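Local coordinates for protein Non-structural maintenance of chromosomes element 4 (Xenopus laevis, PDB 7DG2) that binds the Nse3 MAGE protein as a subunit of the Smc5/6 complex, which probably promotes repair of DNA double-strand breaks by homologous recombination, at the interface of chains B and A. Sequence-based numbering; all coordinates share one arbitrary frame. Chains: chain A, Non-structural maintenance of chromosomes element 4; chain B, MAGE domain-containing protein.

Chain A lies along the MAGE-domain protein as two helices and an extended tail, and the three contacts sample that path. Contact 2 involves both chain A helices, 9-20 and 50-59, against helix 183-193 of chain B. Contact 1, about 15 Å from it between C-alpha centres, shares helix 50-59 through A:Glu59 and continues into the following loop. Contact 3 lies about 18 Å from contact 1 and 31 Å from contact 2, where the tail passes the end of chain B helix 6-23. This spread suggests that Nse3 helps to shape the course of this part of Nse4.

Contact 1: the interface of chains B and A. Residues chain B 95, 99, 102, 155, 180; chain A 59, 62, 64.
The ring of A:Phe62 carries B:Leu99 CD1 over the centre of one face, 3.8 Å from the centroid, and the same methyl covers one face of the A:Arg64 guanidinium toward its rim. Both residues follow helix 50-59 of this NSE4-family chain and dock it on the MAGE homology domain, against helix 94-111 and B:Tyr155. The tyrosine has B:Leu102 CD2 against one ring face and B:Glu180 OE1 in plane at its edge. In-plane partners also occupy the guanidinium edge: A:Arg64 NH1 donates to B:Tyr155 OH (3.3 Å, 163° at H), while A:Arg64 NH2 reaches A:Glu59 OE2 at 3.2 Å in a salt bridge within chain A, coming from above the carboxylate plane. NH2 also makes a weak bond to the backbone O of B:Asn95. B:Tyr155 OH in turn donates to B:Glu180 OE1 at 2.6 Å, on the syn side; this carboxylate, itself part of the interface, would hold the hydroxyl that receives the arginine. Bends at chi2 and chi3 carry the A:Arg64 chain past B:Glu180 to the tyrosine, with ring and guanidinium planes turned 53° apart. B:Leu99 CD2, the other branch, packs against the carboxylate carbon A:Glu59 CD at 3.4 Å, the two side chains crossing nearly at right angles.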
ATOM      1  N   ASN B  95       4.725  -3.522  -6.254  1.00 25.91           N
ATOM      2  CA  ASN B  95       3.652  -4.439  -6.620  1.00 30.63           C
ATOM      3  C   ASN B  95       3.170  -4.198  -8.041  1.00 25.80           C
ATOM      4  O   ASN B  95       2.618  -5.111  -8.663  1.00 23.34           O
ATOM      5  CB  ASN B  95       2.490  -4.333  -5.627  1.00 35.80           C
ATOM      6  CG  ASN B  95       2.810  -4.982  -4.292  1.00 42.84           C
ATOM      7  OD1 ASN B  95       3.519  -5.989  -4.230  1.00 44.11           O
ATOM      8  ND2 ASN B  95       2.301  -4.399  -3.215  1.00 46.81           N
ATOM      9  N   LEU B  99       2.985  -7.306 -10.882  1.00 18.36           N
ATOM     10  CA  LEU B  99       1.829  -7.641 -11.704  1.00 18.15           C
ATOM     11  C   LEU B  99       2.211  -7.754 -13.172  1.00 18.49           C
ATOM     12  O   LEU B  99       1.626  -8.564 -13.901  1.00 17.63           O
ATOM     13  CB  LEU B  99       0.717  -6.598 -11.526  1.00 20.59           C
ATOM     14  CG  LEU B  99      -0.629  -7.052 -12.080  1.00 24.67           C
ATOM     15  CD1 LEU B  99      -1.220  -8.132 -11.175  1.00 24.13           C
ATOM     16  CD2 LEU B  99      -1.573  -5.893 -12.210  1.00 25.35           C
ATOM     17  N   LEU B 102       3.525 -11.269 -13.351  1.00 18.37           N
ATOM     18  CA  LEU B 102       2.435 -12.232 -13.260  1.00 17.88           C
ATOM     19  C   LEU B 102       1.630 -12.275 -14.547  1.00 19.08           C
ATOM     20  O   LEU B 102       1.245 -13.356 -15.014  1.00 17.50           O
ATOM     21  CB  LEU B 102       1.529 -11.898 -12.075  1.00 17.86           C
ATOM     22  CG  LEU B 102       0.238 -12.724 -12.015  1.00 19.05           C
ATOM     23  CD1 LEU B 102       0.550 -14.187 -11.733  1.00 17.20           C
ATOM     24  CD2 LEU B 102      -0.660 -12.145 -10.940  1.00 19.34           C
ATOM     25  N   TYR B 155      -2.805 -16.584  -7.077  1.00 17.65           N
ATOM     26  CA  TYR B 155      -2.739 -16.169  -8.475  1.00 18.34           C
ATOM     27  C   TYR B 155      -2.383 -17.335  -9.381  1.00 17.93           C
ATOM     28  O   TYR B 155      -2.837 -17.390 -10.524  1.00 18.72           O
ATOM     29  CB  TYR B 155      -1.711 -15.058  -8.668  1.00 17.61           C
ATOM     30  CG  TYR B 155      -2.191 -13.677  -8.294  1.00 17.67           C
ATOM     31  CD1 TYR B 155      -3.279 -13.103  -8.936  1.00 16.33           C
ATOM     32  CD2 TYR B 155      -1.512 -12.926  -7.336  1.00 18.39           C
ATOM     33  CE1 TYR B 155      -3.700 -11.815  -8.619  1.00 18.02           C
ATOM     34  CE2 TYR B 155      -1.928 -11.657  -7.002  1.00 17.78           C
ATOM     35  CZ  TYR B 155      -3.008 -11.103  -7.650  1.00 19.27           C
ATOM     36  OH  TYR B 155      -3.414  -9.836  -7.296  1.00 21.31           O
ATOM     37  N   GLU B 180      -9.817 -11.762 -10.336  1.00 17.04           N
ATOM     38  CA  GLU B 180      -9.303 -10.421 -10.566  1.00 17.56           C
ATOM     39  C   GLU B 180      -9.142 -10.090 -12.041  1.00 20.47           C
ATOM     40  O   GLU B 180      -9.195  -8.907 -12.403  1.00 19.52           O
ATOM     41  CB  GLU B 180      -7.965 -10.228  -9.846  1.00 18.81           C
ATOM     42  CG  GLU B 180      -8.116 -10.141  -8.317  1.00 18.70           C
ATOM     43  CD  GLU B 180      -6.840  -9.730  -7.607  1.00 18.45           C
ATOM     44  OE1 GLU B 180      -5.806  -9.495  -8.277  1.00 17.50           O
ATOM     45  OE2 GLU B 180      -6.880  -9.623  -6.366  1.00 21.19           O
TER
ATOM     46  N   GLU A  59      -2.143  -3.574 -14.924  1.00 22.60           N
ATOM     47  CA  GLU A  59      -3.141  -3.266 -13.890  1.00 21.80           C
ATOM     48  C   GLU A  59      -4.501  -2.944 -14.475  1.00 24.67           C
ATOM     49  O   GLU A  59      -5.531  -3.154 -13.822  1.00 23.30           O
ATOM     50  CB  GLU A  59      -2.690  -2.074 -13.032  1.00 26.46           C
ATOM     51  CG  GLU A  59      -1.634  -2.390 -11.989  1.00 32.51           C
ATOM     52  CD  GLU A  59      -2.201  -2.914 -10.668  1.00 34.84           C
ATOM     53  OE1 GLU A  59      -3.373  -3.372 -10.620  1.00 30.55           O
ATOM     54  OE2 GLU A  59      -1.452  -2.874  -9.667  1.00 34.95           O
ATOM     55  N   PHE A  62      -6.773  -5.978 -14.476  1.00 19.77           N
ATOM     56  CA  PHE A  62      -7.102  -6.623 -13.216  1.00 22.15           C
ATOM     57  C   PHE A  62      -8.095  -5.768 -12.439  1.00 24.05           C
ATOM     58  O   PHE A  62      -8.261  -4.575 -12.704  1.00 24.99           O
ATOM     59  CB  PHE A  62      -5.849  -6.849 -12.367  1.00 19.17           C
ATOM     60  CG  PHE A  62      -5.030  -8.040 -12.787  1.00 21.39           C
ATOM     61  CD1 PHE A  62      -4.327  -8.030 -13.977  1.00 25.42           C
ATOM     62  CD2 PHE A  62      -4.952  -9.161 -11.980  1.00 22.63           C
ATOM     63  CE1 PHE A  62      -3.569  -9.125 -14.366  1.00 27.34           C
ATOM     64  CE2 PHE A  62      -4.192 -10.253 -12.363  1.00 20.47           C
ATOM     65  CZ  PHE A  62      -3.497 -10.232 -13.549  1.00 22.45           C
ATOM     66  N   ARG A  64      -7.735  -5.324  -9.028  1.00 14.93           N
ATOM     67  CA  ARG A  64      -7.051  -5.349  -7.737  1.00 15.79           C
ATOM     68  C   ARG A  64      -7.455  -4.162  -6.871  1.00 16.54           C
ATOM     69  O   ARG A  64      -7.668  -3.054  -7.370  1.00 16.44           O
ATOM     70  CB  ARG A  64      -5.543  -5.339  -7.945  1.00 18.76           C
ATOM     71  CG  ARG A  64      -5.069  -6.504  -8.765  1.00 24.59           C
ATOM     72  CD  ARG A  64      -3.777  -7.021  -8.227  1.00 34.45           C
ATOM     73  NE  ARG A  64      -2.684  -6.067  -8.321  1.00 30.04           N
ATOM     74  CZ  ARG A  64      -1.497  -6.277  -7.761  1.00 39.24           C
ATOM     75  NH1 ARG A  64      -1.284  -7.391  -7.057  1.00 40.83           N
ATOM     76  NH2 ARG A  64      -0.533  -5.379  -7.889  1.00 34.07           N
TER

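Contact 2: the interface of chains B and A. Residues chain B 189, 193; chain A 12, 15-16, 19, 54, 57.
B:Ile193, at the end of helix 183-193, pushes its branches against helix 9-20 of chain A, and the packing is densest here. B:Ile193 CD1 sits over one face of the A:Phe19 ring, offset toward the rim and 3.7 Å from A:Phe19 CG. B:Ile193 CG2 meets A:Asp15 CB and A:Leu16 CD2, each at 3.8 Å, with A:Phe12 CE1 farther off at 4.2 Å. The torsions divide the work: CG1 stands anti to the carbonyl carbon (chi1 -68°) and chi2 of -63° turns CD1 toward the A:Phe19 ring, leaving CG2 to run along the aspartate and leucine. Cut back to an alanine, B:Ile193 would lose CG1, CG2 and CD1, which is likely to leave a gap beside A:Leu16 and strip the methyl from the A:Phe19 face and the backing from the B:Phe189 ring. Contact is sparser at B:Phe189, one turn earlier, which hides 35 Å² against 106 Å² for B:Ile193. Its ring edge points at A:Leu54 CD1, in plane and 3.9 Å from B:Phe189 CZ, and B:Phe189 CE1 touches A:Glu57 CG at 4.0 Å. In this hydrophobic helix-to-helix patch, two separate Nse4 helices meet one MAGE-protein helix, which likely fixes how they sit on Nse3.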
ATOM      1  N   PHE B 189      -4.741  -8.168 -23.496  1.00 16.98           N
ATOM      2  CA  PHE B 189      -3.386  -7.728 -23.197  1.00 17.50           C
ATOM      3  C   PHE B 189      -2.386  -8.325 -24.178  1.00 17.64           C
ATOM      4  O   PHE B 189      -1.555  -7.612 -24.747  1.00 20.13           O
ATOM      5  CB  PHE B 189      -3.028  -8.118 -21.760  1.00 18.76           C
ATOM      6  CG  PHE B 189      -1.584  -7.913 -21.422  1.00 18.28           C
ATOM      7  CD1 PHE B 189      -1.137  -6.683 -20.959  1.00 20.48           C
ATOM      8  CD2 PHE B 189      -0.669  -8.951 -21.557  1.00 20.87           C
ATOM      9  CE1 PHE B 189       0.199  -6.490 -20.642  1.00 20.74           C
ATOM     10  CE2 PHE B 189       0.664  -8.763 -21.251  1.00 19.11           C
ATOM     11  CZ  PHE B 189       1.098  -7.530 -20.791  1.00 21.06           C
ATOM     12  N   ILE B 193      -0.001  -6.179 -26.809  1.00 20.06           N
ATOM     13  CA  ILE B 193       1.457  -6.254 -26.838  1.00 21.97           C
ATOM     14  C   ILE B 193       1.954  -6.605 -28.234  1.00 21.68           C
ATOM     15  O   ILE B 193       2.960  -6.063 -28.707  1.00 23.75           O
ATOM     16  CB  ILE B 193       1.946  -7.273 -25.791  1.00 22.19           C
ATOM     17  CG1 ILE B 193       1.675  -6.737 -24.382  1.00 21.89           C
ATOM     18  CG2 ILE B 193       3.419  -7.593 -25.987  1.00 24.05           C
ATOM     19  CD1 ILE B 193       2.424  -5.451 -24.070  1.00 23.06           C
TER
ATOM     20  N   PHE A  12       6.308 -13.359 -28.623  1.00 28.17           N
ATOM     21  CA  PHE A  12       5.733 -12.666 -27.474  1.00 28.20           C
ATOM     22  C   PHE A  12       6.802 -11.935 -26.670  1.00 27.81           C
ATOM     23  O   PHE A  12       6.641 -10.755 -26.349  1.00 25.36           O
ATOM     24  CB  PHE A  12       4.980 -13.670 -26.602  1.00 28.06           C
ATOM     25  CG  PHE A  12       4.244 -13.059 -25.433  1.00 24.32           C
ATOM     26  CD1 PHE A  12       3.392 -11.982 -25.606  1.00 25.40           C
ATOM     27  CD2 PHE A  12       4.353 -13.626 -24.169  1.00 23.90           C
ATOM     28  CE1 PHE A  12       2.693 -11.447 -24.530  1.00 23.76           C
ATOM     29  CE2 PHE A  12       3.660 -13.103 -23.086  1.00 23.22           C
ATOM     30  CZ  PHE A  12       2.829 -12.004 -23.267  1.00 21.88           C
ATOM     31  N   ASP A  15       8.084  -8.872 -28.447  1.00 27.68           N
ATOM     32  CA  ASP A  15       7.170  -7.735 -28.406  1.00 25.00           C
ATOM     33  C   ASP A  15       7.084  -7.128 -27.011  1.00 27.37           C
ATOM     34  O   ASP A  15       6.907  -5.909 -26.880  1.00 25.81           O
ATOM     35  CB  ASP A  15       5.790  -8.160 -28.905  1.00 27.40           C
ATOM     36  CG  ASP A  15       5.773  -8.446 -30.407  1.00 32.12           C
ATOM     37  OD1 ASP A  15       6.633  -7.897 -31.130  1.00 33.98           O
ATOM     38  OD2 ASP A  15       4.907  -9.218 -30.865  1.00 28.70           O
ATOM     39  N   LEU A  16       7.218  -7.947 -25.961  1.00 23.51           N
ATOM     40  CA  LEU A  16       7.255  -7.404 -24.605  1.00 22.66           C
ATOM     41  C   LEU A  16       8.463  -6.496 -24.419  1.00 26.28           C
ATOM     42  O   LEU A  16       8.352  -5.402 -23.856  1.00 27.02           O
ATOM     43  CB  LEU A  16       7.272  -8.534 -23.570  1.00 22.66           C
ATOM     44  CG  LEU A  16       5.967  -9.313 -23.374  1.00 23.92           C
ATOM     45  CD1 LEU A  16       6.210 -10.645 -22.633  1.00 21.24           C
ATOM     46  CD2 LEU A  16       4.974  -8.459 -22.608  1.00 21.04           C
ATOM     47  N   PHE A  19       7.870  -3.190 -26.020  1.00 31.95           N
ATOM     48  CA  PHE A  19       6.944  -2.400 -25.217  1.00 30.24           C
ATOM     49  C   PHE A  19       7.634  -1.867 -23.968  1.00 30.38           C
ATOM     50  O   PHE A  19       7.361  -0.744 -23.523  1.00 34.25           O
ATOM     51  CB  PHE A  19       5.722  -3.257 -24.862  1.00 28.15           C
ATOM     52  CG  PHE A  19       4.614  -2.502 -24.175  1.00 30.57           C
ATOM     53  CD1 PHE A  19       3.645  -1.834 -24.912  1.00 31.81           C
ATOM     54  CD2 PHE A  19       4.532  -2.472 -22.792  1.00 30.80           C
ATOM     55  CE1 PHE A  19       2.622  -1.140 -24.280  1.00 33.64           C
ATOM     56  CE2 PHE A  19       3.512  -1.780 -22.153  1.00 33.29           C
ATOM     57  CZ  PHE A  19       2.554  -1.114 -22.900  1.00 33.36           C
ATOM     58  N   LEU A  54       5.464  -2.157 -17.765  1.00 29.68           N
ATOM     59  CA  LEU A  54       4.627  -3.307 -18.086  1.00 24.52           C
ATOM     60  C   LEU A  54       3.540  -3.505 -17.039  1.00 23.80           C
ATOM     61  O   LEU A  54       2.378  -3.753 -17.376  1.00 20.35           O
ATOM     62  CB  LEU A  54       5.507  -4.556 -18.209  1.00 23.53           C
ATOM     63  CG  LEU A  54       4.867  -5.804 -18.816  1.00 23.46           C
ATOM     64  CD1 LEU A  54       4.395  -5.492 -20.223  1.00 24.61           C
ATOM     65  CD2 LEU A  54       5.865  -6.959 -18.839  1.00 22.97           C
ATOM     66  N   GLU A  57       0.577  -1.115 -17.385  1.00 21.38           N
ATOM     67  CA  GLU A  57      -0.348  -1.581 -18.414  1.00 19.83           C
ATOM     68  C   GLU A  57      -1.185  -2.741 -17.888  1.00 20.34           C
ATOM     69  O   GLU A  57      -2.413  -2.735 -17.991  1.00 19.06           O
ATOM     70  CB  GLU A  57       0.432  -1.982 -19.669  1.00 19.68           C
ATOM     71  CG  GLU A  57      -0.426  -2.513 -20.820  1.00 23.60           C
ATOM     72  CD  GLU A  57      -1.396  -1.478 -21.372  1.00 26.44           C
ATOM     73  OE1 GLU A  57      -1.097  -0.268 -21.280  1.00 24.56           O
ATOM     74  OE2 GLU A  57      -2.457  -1.879 -21.901  1.00 25.09           O
TER

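Contact 3: the interface of chains B and A. Residues chain B 22, 25; chain A 68, 70.
B:Gln25 reaches across to the backbone of A:Phe68, where the extended tail of chain A passes the end of helix 6-23 in the MAGE-domain protein. Its CB only carries the chain onward to CG, which stands anti to the carbonyl carbon (chi1 -78°). Beyond CG the chain is extended; B:Gln25 CG and CD pass alongside A:Phe68 O, at 3.6 and 3.7 Å, and present the amide nitrogen at the tip. There B:Gln25 NE2 donates to A:Phe68 O over 2.8 Å, a nearly straight bond with 172° at the hydrogen. The oxygen is met in its carbonyl plane, and it also lies close to the glutamine amide plane, so both flat groups are well oriented for the bond. Because the acceptor belongs to the backbone, this bond by itself reads the course of the tail rather than the identity of a side chain. Beside it, B:Ile22 supplies the apolar part. The side chains of B:Ile22 and A:Phe70 cross at about a right angle, with B:Ile22 CG1 in plane at the ring edge, 3.8 Å from A:Phe70 CE2. Within chain A the two aromatic residues pack together, A:Phe70 CD2 lying 3.5 Å above the plane of the A:Phe68 ring, toward its rim. Set between the backbone N and the carbonyl carbon (chi1 51°), A:Phe70 CG directs the ring edge toward B:Ile22. At the far end of that ring, A:Phe70 CZ touches the terminal methyl B:Ile22 CD1 at 3.8 Å.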
ATOM      1  N   ILE B  22      -6.883  -5.437   6.958  1.00 13.66           N
ATOM      2  CA  ILE B  22      -5.539  -5.744   7.433  1.00 13.84           C
ATOM      3  C   ILE B  22      -5.087  -7.105   6.923  1.00 14.42           C
ATOM      4  O   ILE B  22      -3.932  -7.278   6.510  1.00 14.53           O
ATOM      5  CB  ILE B  22      -5.497  -5.640   8.967  1.00 14.07           C
ATOM      6  CG1 ILE B  22      -5.630  -4.153   9.337  1.00 18.87           C
ATOM      7  CG2 ILE B  22      -4.220  -6.303   9.498  1.00 18.12           C
ATOM      8  CD1 ILE B  22      -5.996  -3.876  10.778  1.00 21.58           C
ATOM      9  N   GLN B  25      -3.491  -7.260   3.351  1.00 13.02           N
ATOM     10  CA  GLN B  25      -2.306  -6.449   3.065  1.00 14.60           C
ATOM     11  C   GLN B  25      -1.327  -7.141   2.126  1.00 15.40           C
ATOM     12  O   GLN B  25      -0.643  -6.461   1.350  1.00 16.03           O
ATOM     13  CB  GLN B  25      -1.587  -6.056   4.355  1.00 15.36           C
ATOM     14  CG  GLN B  25      -2.256  -4.906   5.109  1.00 12.82           C
ATOM     15  CD  GLN B  25      -1.530  -4.570   6.397  1.00 17.28           C
ATOM     16  OE1 GLN B  25      -0.820  -5.410   6.952  1.00 17.46           O
ATOM     17  NE2 GLN B  25      -1.710  -3.345   6.882  1.00 15.61           N
TER
ATOM     18  N   PHE A  68      -4.569  -1.079   2.852  1.00 13.91           N
ATOM     19  CA  PHE A  68      -4.487  -0.070   3.906  1.00 12.36           C
ATOM     20  C   PHE A  68      -3.291  -0.360   4.796  1.00 14.77           C
ATOM     21  O   PHE A  68      -3.172  -1.464   5.333  1.00 14.00           O
ATOM     22  CB  PHE A  68      -5.771  -0.074   4.733  1.00 15.78           C
ATOM     23  CG  PHE A  68      -5.758   0.874   5.911  1.00 14.56           C
ATOM     24  CD1 PHE A  68      -5.308   2.182   5.780  1.00 17.01           C
ATOM     25  CD2 PHE A  68      -6.254   0.462   7.131  1.00 20.68           C
ATOM     26  CE1 PHE A  68      -5.326   3.053   6.870  1.00 19.84           C
ATOM     27  CE2 PHE A  68      -6.289   1.333   8.225  1.00 17.88           C
ATOM     28  CZ  PHE A  68      -5.828   2.619   8.092  1.00 16.46           C
ATOM     29  N   PHE A  70      -0.504   1.380   7.872  1.00 13.81           N
ATOM     30  CA  PHE A  70      -0.449   2.355   8.950  1.00 15.43           C
ATOM     31  C   PHE A  70       0.690   1.936   9.873  1.00 15.44           C
ATOM     32  O   PHE A  70       1.198   0.813   9.794  1.00 15.28           O
ATOM     33  CB  PHE A  70      -1.782   2.406   9.709  1.00 14.86           C
ATOM     34  CG  PHE A  70      -2.251   1.041  10.126  1.00 16.16           C
ATOM     35  CD1 PHE A  70      -1.789   0.462  11.298  1.00 15.82           C
ATOM     36  CD2 PHE A  70      -3.075   0.301   9.296  1.00 17.74           C
ATOM     37  CE1 PHE A  70      -2.176  -0.822  11.660  1.00 16.47           C
ATOM     38  CE2 PHE A  70      -3.473  -0.981   9.655  1.00 15.98           C
ATOM     39  CZ  PHE A  70      -3.012  -1.546  10.834  1.00 15.59           C
TER